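PDB 3AII: glutamate--tRNA ligase from Methanothermobacter thermautotrophicus, which probably attaches glutamate to its tRNA in two steps, activating the amino acid with ATP and then transferring it to the acceptor end. Local coordinates for residues Ala188-Cys193 with Leu219-Glu224; Ser232-Val237 with Asp250-Arg255; Arg171-Tyr176 with Thr266-Tyr271. All blocks are in the same frame, centred on the assembly; numbering follows the deposited sequence.

Contact 1: Ala188-Cys193 with Leu219-Glu224; sequences AYVCTC and LQRWRE. With ZN (zinc ion), chain D.
A four-cysteine zinc site in the catalytic domain frames this contact: strand 188-191, at the edge of an antiparallel sheet, ends at Cys191, first of a Cys-X-Cys pair that runs on into the loop and supplies half the ligands, and the 219-224 part of helix 215-224 crosses it at 56°. Cys191 SG and Cys193 SG each sit 2.4 Å from the zinc, with Cys208 and Cys210 completing the site. Cys193 N donates to Cys191 SG (3.5 Å), an N-H...S bond that spans the turn between the two ligands. Arg221 does most of the gripping from the helix. Its chain runs extended from CG to NE, sliding past Val190 in the opposite direction with Arg221 CB 3.6 Å from Val190 CB, and its NH1 donates to Val190 O at 2.9 Å, in both the guanidinium and the carbonyl plane, though bent at 140°. Thr192 crosses the guanidinium at about a right angle, its CG2 over one face. Val190 CG2, anti to the carbonyl carbon, meets Trp222 CB at 4.0 Å. The arginine thus holds the carbonyl just before Cys191, and its positive charge close to the zinc-thiolate cluster would probably offset some of the thiolates' negative charge.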
loop_
_atom_site.group_PDB
_atom_site.type_symbol
_atom_site.label_atom_id
_atom_site.label_comp_id
_atom_site.label_asym_id
_atom_site.label_seq_id
_atom_site.Cartn_x
_atom_site.Cartn_y
_atom_site.Cartn_z
ATOM N N ALA A 188 1.346 33.316 19.079
ATOM C CA ALA A 188 1.801 32.154 19.818
ATOM C C ALA A 188 2.519 32.579 21.077
ATOM O O ALA A 188 2.895 33.742 21.227
ATOM C CB ALA A 188 2.711 31.285 18.955
ATOM N N TYR A 189 2.691 31.631 21.991
ATOM C CA TYR A 189 3.378 31.906 23.242
ATOM C C TYR A 189 4.066 30.658 23.751
ATOM O O TYR A 189 3.708 29.545 23.349
ATOM C CB TYR A 189 2.403 32.462 24.290
ATOM C CG TYR A 189 1.222 31.585 24.657
ATOM C CD1 TYR A 189 0.102 31.498 23.836
ATOM C CD2 TYR A 189 1.216 30.862 25.844
ATOM C CE1 TYR A 189 -0.974 30.718 24.187
ATOM C CE2 TYR A 189 0.138 30.090 26.204
ATOM C CZ TYR A 189 -0.951 30.016 25.387
ATOM O OH TYR A 189 -2.019 29.226 25.757
ATOM N N VAL A 190 5.071 30.842 24.610
ATOM C CA VAL A 190 5.725 29.693 25.231
ATOM C C VAL A 190 5.110 29.400 26.586
ATOM O O VAL A 190 5.185 30.223 27.504
ATOM C CB VAL A 190 7.221 29.892 25.389
ATOM C CG1 VAL A 190 7.839 28.633 26.015
ATOM C CG2 VAL A 190 7.859 30.196 24.028
ATOM N N CYS A 191 4.507 28.225 26.698
ATOM C CA CYS A 191 3.802 27.841 27.910
ATOM C C CYS A 191 4.643 26.883 28.730
ATOM O O CYS A 191 5.038 25.812 28.258
ATOM C CB CYS A 191 2.473 27.187 27.572
ATOM S SG CYS A 191 1.514 26.745 29.037
ATOM N N THR A 192 4.895 27.283 29.974
ATOM C CA THR A 192 5.686 26.499 30.909
ATOM C C THR A 192 4.808 25.853 31.980
ATOM O O THR A 192 5.322 25.295 32.947
ATOM C CB THR A 192 6.730 27.389 31.614
ATOM O OG1 THR A 192 6.081 28.561 32.128
ATOM C CG2 THR A 192 7.823 27.817 30.637
ATOM N N CYS A 193 3.490 25.941 31.811
ATOM C CA CYS A 193 2.539 25.343 32.755
ATOM C C CYS A 193 2.656 23.832 32.774
ATOM O O CYS A 193 3.017 23.223 31.776
ATOM C CB CYS A 193 1.097 25.703 32.384
ATOM S SG CYS A 193 0.665 27.451 32.576
ATOM N N LEU A 219 10.068 35.435 23.402
ATOM C CA LEU A 219 11.208 35.089 22.569
ATOM C C LEU A 219 12.324 34.517 23.435
ATOM O O LEU A 219 13.022 33.586 23.039
ATOM C CB LEU A 219 11.696 36.322 21.800
ATOM C CG LEU A 219 12.691 36.090 20.665
ATOM C CD1 LEU A 219 12.028 35.290 19.548
ATOM C CD2 LEU A 219 13.237 37.433 20.136
ATOM N N GLN A 220 12.486 35.088 24.628
ATOM C CA GLN A 220 13.459 34.574 25.582
ATOM C C GLN A 220 13.108 33.140 26.018
ATOM O O GLN A 220 13.982 32.278 26.077
ATOM C CB GLN A 220 13.551 35.508 26.798
ATOM C CG GLN A 220 14.345 34.939 27.961
ATOM C CD GLN A 220 15.810 34.788 27.648
ATOM O OE1 GLN A 220 16.368 35.534 26.840
ATOM N NE2 GLN A 220 16.453 33.822 28.295
ATOM N N ARG A 221 11.837 32.890 26.310
ATOM C CA ARG A 221 11.410 31.545 26.692
ATOM C C ARG A 221 11.613 30.573 25.539
ATOM O O ARG A 221 11.970 29.411 25.745
ATOM C CB ARG A 221 9.938 31.523 27.069
ATOM C CG ARG A 221 9.600 32.229 28.385
ATOM C CD ARG A 221 8.192 31.828 28.788
ATOM N NE ARG A 221 7.832 32.251 30.140
ATOM C CZ ARG A 221 6.733 31.846 30.765
ATOM N NH1 ARG A 221 5.904 31.007 30.158
ATOM N NH2 ARG A 221 6.466 32.268 31.996
ATOM N N TRP A 222 11.358 31.058 24.328
ATOM C CA TRP A 222 11.527 30.246 23.122
ATOM C C TRP A 222 12.976 29.807 23.009
ATOM O O TRP A 222 13.266 28.623 22.811
ATOM C CB TRP A 222 11.074 31.027 21.874
ATOM C CG TRP A 222 11.561 30.484 20.545
ATOM C CD1 TRP A 222 12.384 31.117 19.650
ATOM C CD2 TRP A 222 11.265 29.206 19.978
ATOM N NE1 TRP A 222 12.612 30.321 18.564
ATOM C CE2 TRP A 222 11.939 29.136 18.732
ATOM C CE3 TRP A 222 10.495 28.115 20.395
ATOM C CZ2 TRP A 222 11.860 28.027 17.897
ATOM C CZ3 TRP A 222 10.423 26.999 19.567
ATOM C CH2 TRP A 222 11.102 26.963 18.333
ATOM N N ARG A 223 13.897 30.752 23.175
ATOM C CA ARG A 223 15.310 30.437 23.022
ATOM C C ARG A 223 15.752 29.473 24.112
ATOM O O ARG A 223 16.601 28.601 23.894
ATOM C CB ARG A 223 16.142 31.727 23.024
ATOM C CG ARG A 223 15.962 32.506 21.730
ATOM C CD ARG A 223 16.906 33.705 21.630
ATOM N NE ARG A 223 16.872 34.269 20.281
ATOM C CZ ARG A 223 16.652 35.549 20.002
ATOM N NH1 ARG A 223 16.457 36.423 20.983
ATOM N NH2 ARG A 223 16.637 35.959 18.741
ATOM N N GLU A 224 15.117 29.580 25.270
ATOM C CA GLU A 224 15.457 28.708 26.383
ATOM C C GLU A 224 15.051 27.262 26.133
ATOM O O GLU A 224 15.693 26.341 26.640
ATOM C CB GLU A 224 14.801 29.203 27.665
ATOM C CG GLU A 224 15.345 30.529 28.151
ATOM C CD GLU A 224 14.582 31.034 29.355
ATOM O OE1 GLU A 224 14.819 32.187 29.765
ATOM O OE2 GLU A 224 13.741 30.269 29.878
HETATM ZN ZN ZN D . 1.041 28.529 30.496
#

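Contact 2: Ser232-Val237 with Asp250-Arg255; sequences SAVVRV and DWVSMR
Backbone bonds come first. Val235 N donates to a lone pair of Met254 O at 3.0 Å, and Val237 N reaches Trp251 O at 2.8 Å, nearly along the C=O axis. Between them Val235 O serves two successive residues: Ser253 N binds it at 2.8 Å from above the carbonyl plane, while Met254 N manages only a weak bond at 3.5 Å. On the face of Val235 and Met254, Val235 CG2 packs beside Met254 CB; toward the end of the strand Val237 CG2 lies 3.7 Å from the centroid of the Trp251 six-membered ring, almost on its normal. On the face of Arg236 and Val252, the arginine chain extends from CG to NE and then turns (chi4 -78°), so that NH1 donates in the guanidinium plane to Asp250 O at 2.9 Å; Val252 CG2 lies over one guanidinium face, toward its rim. An alanine in place of Arg236 would probably loosen the turn into strand 252-256, since the bond to Asp250 O and the packing of the guanidinium on Val252 CG2 would go. Farther out, Phe198 makes a cation-pi contact with Arg236, and the Asp250 carboxylate is held by a hydrogen bond from Tyr189 and a salt bridge to Arg211. With Ser253 and Met254 both facing Val235, this is a classic beta bulge between the two central strands of a four-stranded antiparallel sheet.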
loop_
_atom_site.group_PDB
_atom_site.type_symbol
_atom_site.label_atom_id
_atom_site.label_comp_id
_atom_site.label_asym_id
_atom_site.label_seq_id
_atom_site.Cartn_x
_atom_site.Cartn_y
_atom_site.Cartn_z
ATOM N N SER A 232 9.024 19.723 28.987
ATOM C CA SER A 232 9.018 20.767 30.014
ATOM C C SER A 232 8.392 22.098 29.590
ATOM O O SER A 232 8.058 22.922 30.434
ATOM C CB SER A 232 10.436 21.030 30.530
ATOM O OG SER A 232 11.270 21.509 29.489
ATOM N N ALA A 233 8.259 22.318 28.291
ATOM C CA ALA A 233 7.674 23.559 27.797
ATOM C C ALA A 233 7.220 23.305 26.367
ATOM O O ALA A 233 7.796 22.476 25.674
ATOM C CB ALA A 233 8.702 24.689 27.834
ATOM N N VAL A 234 6.182 24.016 25.942
ATOM C CA VAL A 234 5.699 23.915 24.567
ATOM C C VAL A 234 5.419 25.313 24.023
ATOM O O VAL A 234 5.246 26.271 24.788
ATOM C CB VAL A 234 4.422 23.057 24.475
ATOM C CG1 VAL A 234 4.756 21.597 24.779
ATOM C CG2 VAL A 234 3.353 23.590 25.427
ATOM N N VAL A 235 5.416 25.444 22.702
ATOM C CA VAL A 235 4.827 26.616 22.073
ATOM C C VAL A 235 3.376 26.302 21.730
ATOM O O VAL A 235 3.080 25.238 21.164
ATOM C CB VAL A 235 5.589 27.022 20.780
ATOM C CG1 VAL A 235 4.952 28.259 20.140
ATOM C CG2 VAL A 235 7.048 27.311 21.080
ATOM N N ARG A 236 2.479 27.216 22.093
ATOM C CA ARG A 236 1.053 27.085 21.793
ATOM C C ARG A 236 0.598 28.192 20.862
ATOM O O ARG A 236 0.998 29.338 21.014
ATOM C CB ARG A 236 0.237 27.143 23.088
ATOM C CG ARG A 236 0.471 25.939 23.980
ATOM C CD ARG A 236 -0.366 26.015 25.255
ATOM N NE ARG A 236 -0.193 24.787 26.037
ATOM C CZ ARG A 236 -0.790 23.634 25.758
ATOM N NH1 ARG A 236 -1.618 23.533 24.727
ATOM N NH2 ARG A 236 -0.569 22.571 26.518
ATOM N N VAL A 237 -0.217 27.831 19.878
ATOM C CA VAL A 237 -0.775 28.816 18.968
ATOM C C VAL A 237 -1.968 29.452 19.668
ATOM O O VAL A 237 -2.795 28.748 20.230
ATOM C CB VAL A 237 -1.242 28.144 17.681
ATOM C CG1 VAL A 237 -1.878 29.162 16.741
ATOM C CG2 VAL A 237 -0.063 27.435 17.002
ATOM N N ASP A 250 -5.865 26.711 21.862
ATOM C CA ASP A 250 -4.417 26.930 22.000
ATOM C C ASP A 250 -3.554 25.676 21.810
ATOM O O ASP A 250 -2.813 25.266 22.706
ATOM C CB ASP A 250 -4.086 27.605 23.334
ATOM C CG ASP A 250 -4.543 29.063 23.385
ATOM O OD1 ASP A 250 -5.351 29.468 22.521
ATOM O OD2 ASP A 250 -4.081 29.795 24.276
ATOM N N TRP A 251 -3.629 25.097 20.618
ATOM C CA TRP A 251 -2.947 23.847 20.335
ATOM C C TRP A 251 -1.427 24.015 20.234
ATOM O O TRP A 251 -0.920 25.108 19.957
ATOM C CB TRP A 251 -3.534 23.205 19.069
ATOM C CG TRP A 251 -3.490 24.058 17.826
ATOM C CD1 TRP A 251 -4.451 24.930 17.381
ATOM C CD2 TRP A 251 -2.450 24.070 16.834
ATOM N NE1 TRP A 251 -4.051 25.509 16.193
ATOM C CE2 TRP A 251 -2.833 24.989 15.832
ATOM C CE3 TRP A 251 -1.235 23.390 16.701
ATOM C CZ2 TRP A 251 -2.039 25.247 14.706
ATOM C CZ3 TRP A 251 -0.442 23.651 15.584
ATOM C CH2 TRP A 251 -0.845 24.576 14.605
ATOM N N VAL A 252 -0.713 22.917 20.462
ATOM C CA VAL A 252 0.747 22.921 20.529
ATOM C C VAL A 252 1.416 22.869 19.154
ATOM O O VAL A 252 1.151 21.967 18.351
ATOM C CB VAL A 252 1.250 21.729 21.364
ATOM C CG1 VAL A 252 2.762 21.638 21.322
ATOM C CG2 VAL A 252 0.771 21.857 22.796
ATOM N N SER A 253 2.291 23.839 18.893
ATOM C CA SER A 253 3.018 23.904 17.626
ATOM C C SER A 253 4.452 23.406 17.711
ATOM O O SER A 253 5.015 22.990 16.697
ATOM C CB SER A 253 3.012 25.329 17.065
ATOM O OG SER A 253 3.657 26.242 17.949
ATOM N N MET A 254 5.062 23.479 18.893
ATOM C CA MET A 254 6.458 23.037 19.076
ATOM C C MET A 254 6.617 22.317 20.399
ATOM O O MET A 254 6.076 22.770 21.413
ATOM C CB MET A 254 7.426 24.229 19.121
ATOM C CG MET A 254 7.684 24.956 17.843
ATOM S SD MET A 254 8.748 23.927 16.774
ATOM C CE MET A 254 9.068 25.020 15.395
ATOM N N ARG A 255 7.387 21.227 20.392
ATOM C CA ARG A 255 7.673 20.481 21.614
ATOM C C ARG A 255 9.152 20.148 21.703
ATOM O O ARG A 255 9.881 20.264 20.724
ATOM C CB ARG A 255 6.859 19.192 21.663
ATOM C CG ARG A 255 7.131 18.269 20.495
ATOM C CD ARG A 255 6.379 16.964 20.586
ATOM N NE ARG A 255 6.792 16.056 19.524
ATOM C CZ ARG A 255 6.245 14.864 19.313
ATOM N NH1 ARG A 255 6.683 14.096 18.324
ATOM N NH2 ARG A 255 5.256 14.442 20.091
#

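Contact 3: Arg171-Tyr176 with Thr266-Tyr271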
loop_
_atom_site.group_PDB
_atom_site.type_symbol
_atom_site.label_atom_id
_atom_site.label_comp_id
_atom_site.label_asym_id
_atom_site.label_seq_id
_atom_site.Cartn_x
_atom_site.Cartn_y
_atom_site.Cartn_z
ATOM N N ARG A 171 14.339 21.250 7.208
ATOM C CA ARG A 171 13.706 22.560 7.312
ATOM C C ARG A 171 13.570 23.086 8.736
ATOM O O ARG A 171 12.817 24.028 8.979
ATOM C CB ARG A 171 12.317 22.519 6.632
ATOM C CG ARG A 171 12.412 22.227 5.122
ATOM C CD ARG A 171 11.048 22.022 4.449
ATOM N NE ARG A 171 10.157 23.183 4.546
ATOM C CZ ARG A 171 10.210 24.239 3.730
ATOM N NH1 ARG A 171 11.131 24.309 2.771
ATOM N NH2 ARG A 171 9.356 25.243 3.889
ATOM N N MET A 172 14.305 22.504 9.684
ATOM C CA MET A 172 14.122 22.921 11.082
ATOM C C MET A 172 14.260 24.433 11.298
ATOM O O MET A 172 13.450 25.036 12.006
ATOM C CB MET A 172 15.051 22.135 12.019
ATOM C CG MET A 172 14.937 20.629 11.873
ATOM S SD MET A 172 13.315 20.041 12.397
ATOM C CE MET A 172 13.390 20.542 14.108
ATOM N N GLU A 173 15.276 25.065 10.701
ATOM C CA GLU A 173 15.478 26.495 10.906
ATOM C C GLU A 173 14.334 27.314 10.328
ATOM O O GLU A 173 14.055 28.422 10.781
ATOM C CB GLU A 173 16.828 26.953 10.344
ATOM C CG GLU A 173 17.999 26.258 11.013
ATOM C CD GLU A 173 18.172 26.688 12.463
ATOM O OE1 GLU A 173 17.666 27.776 12.834
ATOM O OE2 GLU A 173 18.823 25.936 13.226
ATOM N N THR A 174 13.668 26.748 9.324
ATOM C CA THR A 174 12.505 27.407 8.754
ATOM C C THR A 174 11.367 27.405 9.776
ATOM O O THR A 174 10.706 28.430 10.002
ATOM C CB THR A 174 12.068 26.710 7.452
ATOM O OG1 THR A 174 13.105 26.866 6.467
ATOM C CG2 THR A 174 10.773 27.297 6.923
ATOM N N TYR A 175 11.132 26.252 10.403
ATOM C CA TYR A 175 10.086 26.197 11.423
ATOM C C TYR A 175 10.418 27.112 12.594
ATOM O O TYR A 175 9.522 27.688 13.193
ATOM C CB TYR A 175 9.842 24.762 11.904
ATOM C CG TYR A 175 9.609 23.804 10.767
ATOM C CD1 TYR A 175 8.627 24.062 9.808
ATOM C CD2 TYR A 175 10.337 22.634 10.664
ATOM C CE1 TYR A 175 8.415 23.188 8.763
ATOM C CE2 TYR A 175 10.134 21.756 9.627
ATOM C CZ TYR A 175 9.176 22.043 8.680
ATOM O OH TYR A 175 8.985 21.170 7.641
ATOM N N TYR A 176 11.699 27.218 12.939
ATOM C CA TYR A 176 12.099 28.109 14.038
ATOM C C TYR A 176 11.886 29.572 13.654
ATOM O O TYR A 176 11.389 30.364 14.449
ATOM C CB TYR A 176 13.567 27.868 14.413
ATOM C CG TYR A 176 13.890 26.470 14.908
ATOM C CD1 TYR A 176 12.904 25.627 15.418
ATOM C CD2 TYR A 176 15.196 26.000 14.875
ATOM C CE1 TYR A 176 13.214 24.351 15.853
ATOM C CE2 TYR A 176 15.520 24.727 15.303
ATOM C CZ TYR A 176 14.530 23.907 15.805
ATOM O OH TYR A 176 14.882 22.653 16.250
ATOM N N THR A 266 21.537 14.189 16.736
ATOM C CA THR A 266 21.142 14.904 17.946
ATOM C C THR A 266 21.267 16.414 17.778
ATOM O O THR A 266 21.323 17.163 18.754
ATOM C CB THR A 266 21.969 14.458 19.168
ATOM O OG1 THR A 266 23.361 14.656 18.897
ATOM C CG2 THR A 266 21.716 12.987 19.482
ATOM N N ARG A 267 21.304 16.864 16.531
ATOM C CA ARG A 267 21.382 18.292 16.247
ATOM C C ARG A 267 20.234 19.094 16.856
ATOM O O ARG A 267 20.425 20.219 17.319
ATOM C CB ARG A 267 21.411 18.526 14.737
ATOM C CG ARG A 267 22.799 18.490 14.140
ATOM C CD ARG A 267 23.135 19.827 13.508
ATOM N NE ARG A 267 22.548 19.965 12.181
ATOM C CZ ARG A 267 22.667 21.046 11.418
ATOM N NH1 ARG A 267 22.106 21.076 10.217
ATOM N NH2 ARG A 267 23.343 22.099 11.856
ATOM N N TYR A 268 19.039 18.514 16.853
ATOM C CA TYR A 268 17.848 19.251 17.257
ATOM C C TYR A 268 17.131 18.563 18.403
ATOM O O TYR A 268 17.089 17.338 18.472
ATOM C CB TYR A 268 16.869 19.357 16.084
ATOM C CG TYR A 268 17.472 19.964 14.845
ATOM C CD1 TYR A 268 17.787 19.177 13.741
ATOM C CD2 TYR A 268 17.728 21.317 14.784
ATOM C CE1 TYR A 268 18.340 19.735 12.595
ATOM C CE2 TYR A 268 18.284 21.890 13.642
ATOM C CZ TYR A 268 18.586 21.094 12.557
ATOM O OH TYR A 268 19.133 21.672 11.430
ATOM N N ARG A 269 16.550 19.363 19.287
ATOM C CA ARG A 269 15.660 18.819 20.304
ATOM C C ARG A 269 14.308 19.513 20.278
ATOM O O ARG A 269 13.382 19.091 20.951
ATOM C CB ARG A 269 16.276 18.947 21.696
ATOM C CG ARG A 269 16.281 20.360 22.232
ATOM C CD ARG A 269 16.741 20.391 23.685
ATOM N NE ARG A 269 18.124 19.939 23.827
ATOM C CZ ARG A 269 18.754 19.844 24.993
ATOM N NH1 ARG A 269 18.118 20.160 26.113
ATOM N NH2 ARG A 269 20.014 19.430 25.040
ATOM N N VAL A 270 14.182 20.589 19.508
ATOM C CA VAL A 270 12.894 21.278 19.461
ATOM C C VAL A 270 12.247 20.956 18.118
ATOM O O VAL A 270 12.818 21.267 17.066
ATOM C CB VAL A 270 13.041 22.805 19.635
ATOM C CG1 VAL A 270 11.666 23.458 19.616
ATOM C CG2 VAL A 270 13.758 23.144 20.952
ATOM N N TYR A 271 11.073 20.321 18.160
ATOM C CA TYR A 271 10.433 19.784 16.950
ATOM C C TYR A 271 9.031 20.344 16.746
ATOM O O TYR A 271 8.287 20.539 17.713
ATOM C CB TYR A 271 10.323 18.260 17.051
ATOM C CG TYR A 271 11.625 17.558 16.776
ATOM C CD1 TYR A 271 12.545 17.327 17.793
ATOM C CD2 TYR A 271 11.942 17.156 15.489
ATOM C CE1 TYR A 271 13.743 16.676 17.521
ATOM C CE2 TYR A 271 13.120 16.519 15.217
ATOM C CZ TYR A 271 14.018 16.290 16.231
ATOM O OH TYR A 271 15.187 15.640 15.921
HETATM O O HOH W 1 17.066 21.183 9.315
HETATM O O HOH W 2 20.211 24.124 11.903
HETATM O O HOH W 3 16.645 22.077 18.421
#
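This is helix-to-sheet packing: the first turn of helix 172-184 sits against edge strand 270-272 and the loop leading into it, within the catalytic domain. Met172 and Tyr176, one turn apart, carry it. With CG anti to the carbonyl carbon (chi1 -53°), Met172 lays CG over the centre of the Tyr268 ring, 3.6 Å from the centroid and 11° off the normal, a CH-pi contact. Bends at chi2 and chi3 then carry SD and CE on toward Tyr271: SD makes oblique Met-aromatic contacts with both rings, and CE ends 3.9 Å from Tyr271 CD2. Arg267 CB lies over the opposite face of the Tyr268 ring, leaving that ring sandwiched between two aliphatic groups. Tyr176 brings its hydroxyl to the backbone: OH donates to a lone pair of Val270 O at 2.6 Å, with the acceptor in the plane of the tyrosine ring. One water donates to the same hydroxyl and accepts from Arg269 N, adding a tie to the loop just before the strand. At the other end of Tyr268, two waters bridge its OH to Met172 N and to Glu173 OE2, the latter water 2.6 Å from the carboxylate. Phe226 meets the Tyr176 ring edge-to-face. The chemistry is graded: a short direct bond satisfies the carbonyl of buried Val270, while the hydroxyl of Tyr268 is joined to the start of the helix through water.

All three contacts are largely buried, each with a more exposed fringe (Thr192 and Arg221 in contact 1, Arg236 and Val252 in contact 2, Glu173 in contact 3), and converge on one four-stranded antiparallel sheet. Contact 2 joins its two central strands, and contacts 1 and 3 bring helices against its outer strands. Contact 1 meets contact 2 where Cys191 pairs with Val234, and contact 3 does so where Tyr271 N meets Arg255 O. Trp222 bridges the outer two, reaching Tyr176 and Val270. The chemistry differs by place: a metal at one edge, backbone bonding in the centre, aromatic packing with ordered water at the other edge; contacts 1 and 2 each set an arginine on a backbone carbonyl.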